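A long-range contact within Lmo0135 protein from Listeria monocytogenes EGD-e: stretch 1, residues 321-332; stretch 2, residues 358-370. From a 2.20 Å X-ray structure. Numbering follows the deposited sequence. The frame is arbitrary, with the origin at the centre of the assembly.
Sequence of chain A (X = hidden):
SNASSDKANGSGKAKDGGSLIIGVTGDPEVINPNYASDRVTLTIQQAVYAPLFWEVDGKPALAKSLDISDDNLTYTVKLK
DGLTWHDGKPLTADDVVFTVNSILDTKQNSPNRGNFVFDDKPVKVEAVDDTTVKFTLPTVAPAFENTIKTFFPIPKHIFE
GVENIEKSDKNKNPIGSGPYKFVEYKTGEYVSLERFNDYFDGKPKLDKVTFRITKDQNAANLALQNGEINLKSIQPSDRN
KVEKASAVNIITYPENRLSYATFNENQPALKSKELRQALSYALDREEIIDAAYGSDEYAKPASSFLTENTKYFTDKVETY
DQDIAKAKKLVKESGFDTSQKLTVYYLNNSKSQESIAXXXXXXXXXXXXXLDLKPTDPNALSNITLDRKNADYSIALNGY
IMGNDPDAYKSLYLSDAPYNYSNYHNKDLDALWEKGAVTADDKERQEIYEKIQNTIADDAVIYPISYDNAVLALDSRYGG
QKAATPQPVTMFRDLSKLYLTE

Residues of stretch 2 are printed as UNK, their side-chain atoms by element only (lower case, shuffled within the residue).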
# COMPACT_ATOMS: atom_id res chain seq x y z
N ASP A 321 26.06 7.57 2.07
CA ASP A 321 26.46 7.62 0.65
C ASP A 321 27.75 6.82 0.45
O ASP A 321 28.64 6.87 1.28
CB ASP A 321 26.56 9.05 0.17
CG ASP A 321 25.25 9.80 0.33
OD1 ASP A 321 24.74 9.88 1.47
OD2 ASP A 321 24.72 10.32 -0.68
N GLN A 322 27.82 6.10 -0.67
CA GLN A 322 28.92 5.15 -0.93
C GLN A 322 30.32 5.65 -0.56
O GLN A 322 30.77 6.68 -1.04
CB GLN A 322 28.91 4.67 -2.38
CG GLN A 322 29.61 3.33 -2.59
CD GLN A 322 29.59 2.89 -4.05
OE1 GLN A 322 30.03 3.61 -4.94
NE2 GLN A 322 29.09 1.69 -4.30
N ASP A 323 30.96 4.90 0.34
CA ASP A 323 32.33 5.15 0.80
C ASP A 323 32.90 3.78 1.19
O ASP A 323 32.79 3.33 2.34
CB ASP A 323 32.34 6.12 1.97
CG ASP A 323 33.74 6.64 2.30
OD1 ASP A 323 34.76 5.99 1.97
OD2 ASP A 323 33.80 7.73 2.92
N ILE A 324 33.45 3.10 0.20
CA ILE A 324 34.03 1.77 0.39
C ILE A 324 35.21 1.82 1.37
O ILE A 324 35.36 0.91 2.20
CB ILE A 324 34.38 1.14 -0.98
CG1 ILE A 324 33.06 0.80 -1.70
CG2 ILE A 324 35.22 -0.12 -0.81
CD1 ILE A 324 33.21 0.45 -3.17
N ALA A 325 36.01 2.88 1.32
CA ALA A 325 37.15 2.99 2.25
C ALA A 325 36.65 3.07 3.70
O ALA A 325 37.19 2.38 4.59
CB ALA A 325 38.03 4.19 1.91
N LYS A 326 35.62 3.88 3.94
CA LYS A 326 35.07 4.01 5.29
C LYS A 326 34.37 2.72 5.70
O LYS A 326 34.37 2.36 6.87
CB LYS A 326 34.10 5.18 5.40
CG LYS A 326 33.62 5.42 6.82
CD LYS A 326 32.74 6.65 6.90
CE LYS A 326 32.38 6.97 8.35
NZ LYS A 326 31.51 8.17 8.47
N ALA A 327 33.78 2.04 4.72
CA ALA A 327 33.12 0.76 4.99
C ALA A 327 34.13 -0.25 5.49
O ALA A 327 33.83 -1.01 6.41
CB ALA A 327 32.44 0.23 3.75
N LYS A 328 35.32 -0.26 4.89
CA LYS A 328 36.41 -1.17 5.33
C LYS A 328 36.81 -0.86 6.78
O LYS A 328 37.06 -1.77 7.56
CB LYS A 328 37.61 -1.11 4.37
CG LYS A 328 37.36 -1.84 3.04
CD LYS A 328 38.52 -1.73 2.04
CE LYS A 328 38.66 -0.32 1.48
NZ LYS A 328 39.72 -0.16 0.43
N LYS A 329 36.86 0.43 7.12
CA LYS A 329 37.15 0.88 8.48
C LYS A 329 36.13 0.34 9.50
O LYS A 329 36.51 -0.14 10.56
CB LYS A 329 37.16 2.43 8.56
CG LYS A 329 38.54 3.08 8.58
CD LYS A 329 39.06 3.14 10.01
CE LYS A 329 40.43 3.79 10.14
NZ LYS A 329 41.52 2.96 9.54
N LEU A 330 34.85 0.43 9.16
CA LEU A 330 33.78 -0.01 10.05
C LEU A 330 33.70 -1.53 10.24
O LEU A 330 33.46 -2.01 11.36
CB LEU A 330 32.44 0.57 9.59
CG LEU A 330 32.36 2.08 9.85
CD1 LEU A 330 31.35 2.74 8.94
CD2 LEU A 330 32.05 2.36 11.32
N VAL A 331 33.88 -2.28 9.17
CA VAL A 331 33.85 -3.74 9.29
C VAL A 331 35.02 -4.20 10.20
O VAL A 331 34.87 -5.17 10.94
CB VAL A 331 33.81 -4.45 7.91
CG1 VAL A 331 34.99 -4.05 7.03
CG2 VAL A 331 33.77 -5.97 8.09
N LYS A 332 36.14 -3.48 10.15
CA LYS A 332 37.31 -3.74 11.02
C LYS A 332 36.90 -3.50 12.48
O LYS A 332 36.94 -4.42 13.30
CB LYS A 332 38.48 -2.82 10.62
CG LYS A 332 39.75 -2.88 11.47
CD LYS A 332 40.58 -4.12 11.24
CE LYS A 332 41.91 -4.02 11.99
NZ LYS A 332 42.83 -5.17 11.72
N UNK A 358 22.63 -9.70 -6.13
CA UNK A 358 23.97 -9.81 -6.73
C UNK A 358 24.77 -8.55 -6.52
O UNK A 358 25.98 -8.61 -6.30
c UNK A 358 23.49 -11.59 -8.55
c UNK A 358 23.89 -10.15 -8.22
c UNK A 358 23.10 -11.73 -10.02
c UNK A 358 24.62 -12.55 -8.18
N UNK A 359 24.10 -7.40 -6.58
CA UNK A 359 24.78 -6.14 -6.35
C UNK A 359 25.32 -6.10 -4.90
O UNK A 359 26.46 -5.70 -4.68
c UNK A 359 23.87 -4.96 -6.65
c UNK A 359 25.30 -3.03 -7.40
o UNK A 359 26.41 -0.06 -5.61
c UNK A 359 25.80 -1.24 -5.91
c UNK A 359 24.44 -3.03 -5.18
c UNK A 359 24.54 -3.65 -6.41
c UNK A 359 25.07 -1.83 -4.93
c UNK A 359 25.94 -1.83 -7.15
N UNK A 360 24.52 -6.51 -3.93
CA UNK A 360 24.99 -6.54 -2.53
C UNK A 360 26.18 -7.51 -2.39
O UNK A 360 27.19 -7.18 -1.76
c UNK A 360 22.55 -6.18 -1.57
c UNK A 360 21.63 -6.72 -0.48
c UNK A 360 23.86 -6.97 -1.58
c UNK A 360 22.78 -4.70 -1.35
N UNK A 361 26.05 -8.68 -2.99
CA UNK A 361 27.12 -9.69 -2.96
C UNK A 361 28.41 -9.11 -3.51
O UNK A 361 29.48 -9.23 -2.90
c UNK A 361 26.73 -10.91 -3.78
c UNK A 361 27.33 -13.19 -4.64
c UNK A 361 27.71 -12.07 -3.71
n UNK A 361 27.49 -14.42 -4.17
o UNK A 361 26.92 -12.97 -5.78
N UNK A 362 28.29 -8.50 -4.69
CA UNK A 362 29.40 -7.85 -5.38
C UNK A 362 30.02 -6.77 -4.49
O UNK A 362 31.24 -6.76 -4.29
c UNK A 362 29.25 -5.56 -8.55
c UNK A 362 29.89 -6.55 -7.57
o UNK A 362 28.61 -4.58 -8.14
c UNK A 362 28.86 -7.20 -6.66
n UNK A 362 29.44 -5.80 -9.83
N UNK A 363 29.18 -5.89 -3.92
CA UNK A 363 29.66 -4.78 -3.11
C UNK A 363 30.23 -5.21 -1.79
O UNK A 363 31.17 -4.60 -1.30
c UNK A 363 28.18 -2.98 -4.18
c UNK A 363 28.58 -3.70 -2.89
o UNK A 363 29.57 -2.65 -6.10
c UNK A 363 29.36 -2.37 -4.93
n UNK A 363 30.16 -1.57 -4.23
N UNK A 364 29.65 -6.24 -1.19
CA UNK A 364 30.18 -6.73 0.08
C UNK A 364 31.49 -7.47 -0.14
O UNK A 364 32.40 -7.35 0.69
c UNK A 364 27.89 -6.76 1.25
c UNK A 364 29.15 -7.55 0.88
c UNK A 364 25.55 -6.70 1.89
c UNK A 364 26.79 -4.66 1.81
o UNK A 364 24.49 -4.64 2.42
c UNK A 364 25.61 -5.33 2.04
c UNK A 364 27.93 -5.37 1.45
c UNK A 364 26.69 -7.41 1.51
N UNK A 365 31.63 -8.19 -1.25
CA UNK A 365 32.91 -8.82 -1.57
C UNK A 365 34.04 -7.80 -1.49
O UNK A 365 35.07 -8.06 -0.87
c UNK A 365 32.93 -9.46 -2.96
c UNK A 365 32.71 -11.51 -4.39
c UNK A 365 32.22 -12.95 -4.47
n UNK A 365 32.56 -13.60 -5.77
c UNK A 365 32.39 -10.88 -3.04
N UNK A 366 33.82 -6.63 -2.10
CA UNK A 366 34.83 -5.58 -2.15
C UNK A 366 35.22 -4.99 -0.78
O UNK A 366 36.29 -4.39 -0.66
c UNK A 366 35.18 -2.53 -4.58
c UNK A 366 34.41 -4.47 -3.12
c UNK A 366 35.56 -3.55 -3.52
o UNK A 366 36.08 -1.80 -5.04
o UNK A 366 33.99 -2.46 -4.95
N UNK A 367 34.38 -5.15 0.24
CA UNK A 367 34.74 -4.68 1.60
C UNK A 367 35.15 -5.85 2.51
O UNK A 367 35.15 -5.71 3.73
c UNK A 367 33.33 -2.59 1.42
c UNK A 367 31.43 -3.90 3.57
c UNK A 367 32.36 -4.60 2.59
c UNK A 367 33.64 -3.80 2.28
N UNK A 368 35.51 -6.99 1.91
CA UNK A 368 35.96 -8.16 2.66
C UNK A 368 34.88 -9.00 3.32
O UNK A 368 35.20 -9.83 4.19
N UNK A 369 33.62 -8.82 2.92
CA UNK A 369 32.48 -9.58 3.50
C UNK A 369 31.91 -10.53 2.46
O UNK A 369 31.60 -10.12 1.35
c UNK A 369 30.15 -9.41 4.52
c UNK A 369 31.36 -8.62 4.00
c UNK A 369 31.89 -7.68 5.08
N UNK A 370 31.75 -11.81 2.82
CA UNK A 370 31.20 -12.83 1.91
C UNK A 370 29.69 -12.96 2.11
O UNK A 370 29.23 -13.23 3.23
c UNK A 370 31.39 -15.22 1.09
o UNK A 370 33.29 -14.07 2.06
c UNK A 370 31.86 -14.21 2.13

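Position 358 carries four side-chain carbons, forked at the second, and lies far from stretch 1; this is leucine, L358, a residue at ease in a helix. Position 359 has one carbon leading to a six-carbon ring that bears an oxygen, so it is tyrosine, Y359. Its CA-to-CB bond runs sideways, but the long ring brings OH to 3.5 Å from Q322 NE2. Both polar atoms have hydrogen bonds elsewhere in the structure, which satisfies OH in its buried position.

Position 360 again shows four carbons forked at the second: L360, buried but out of reach of stretch 1. At 361, three carbons end in one oxygen and one nitrogen, the mark of glutamine; Q361 also stands clear of the contact. The same atom count at 362 gives Q362, an exposed glutamine on the helix surface.

Position 363 repeats that pattern, three carbons with an oxygen and a nitrogen at the end, but here the chain bends so that its end comes nearer to stretch 1. It is Q363. Its NE2 lies 3.4 Å from Q322 NE2, yet two donors cannot bond to each other, and each finds a partner elsewhere in the structure. The same NE2 packs 3.8 Å from I324 CD1.

Position 364 has one carbon and a six-carbon ring with an oxygen: Y364, buried away from stretch 1. Its backbone O accepts from the N atoms of positions 367 and 369, at 3.0 and 2.9 Å, helping to hold the chain as it turns. Position 365, four carbons in a row ending in nitrogen, is lysine; K365 is exposed, as suits a charged amine, and opens a type I turn that runs to 368.

At 366, three carbons end in two oxygens, giving glutamate. The extended side chain of E366 brings OE2 within 3.5 Å of I324 CD1, while its carboxylate remains at an exposed site.

Position 367 has four carbons forked at the first, one arm two carbons long: isoleucine. I367 CG2 meets I324 CG2 and A327 CB, both at 3.8 Å, and its CA lies 4.1 Å from K328 CG. Branching at CB places carbon close to the backbone, where the helix of stretch 1 can pack on it.

Position 368 has no side-chain atoms and is glycine. G368 has phi 78°, a positive value that favours glycine, and closes the turn with its N bonded to K365 O at 3.0 Å. Position 369, one carbon carrying two more, is valine; V369 CG2 packs 3.9 Å from V331 CG2. Position 370, one carbon carrying an oxygen and a carbon, is threonine, and T370 lies beyond reach.

The contact works mainly by apolar packing, with no clear hydrogen bond across it. I324, A327 and V331 recur every three or four residues, lining one side of their helix. I367, which gives up the largest area, sits against them, and V369 extends the packing at V331.

Stretch 2 358-370: LYLQQQYKEIGVT
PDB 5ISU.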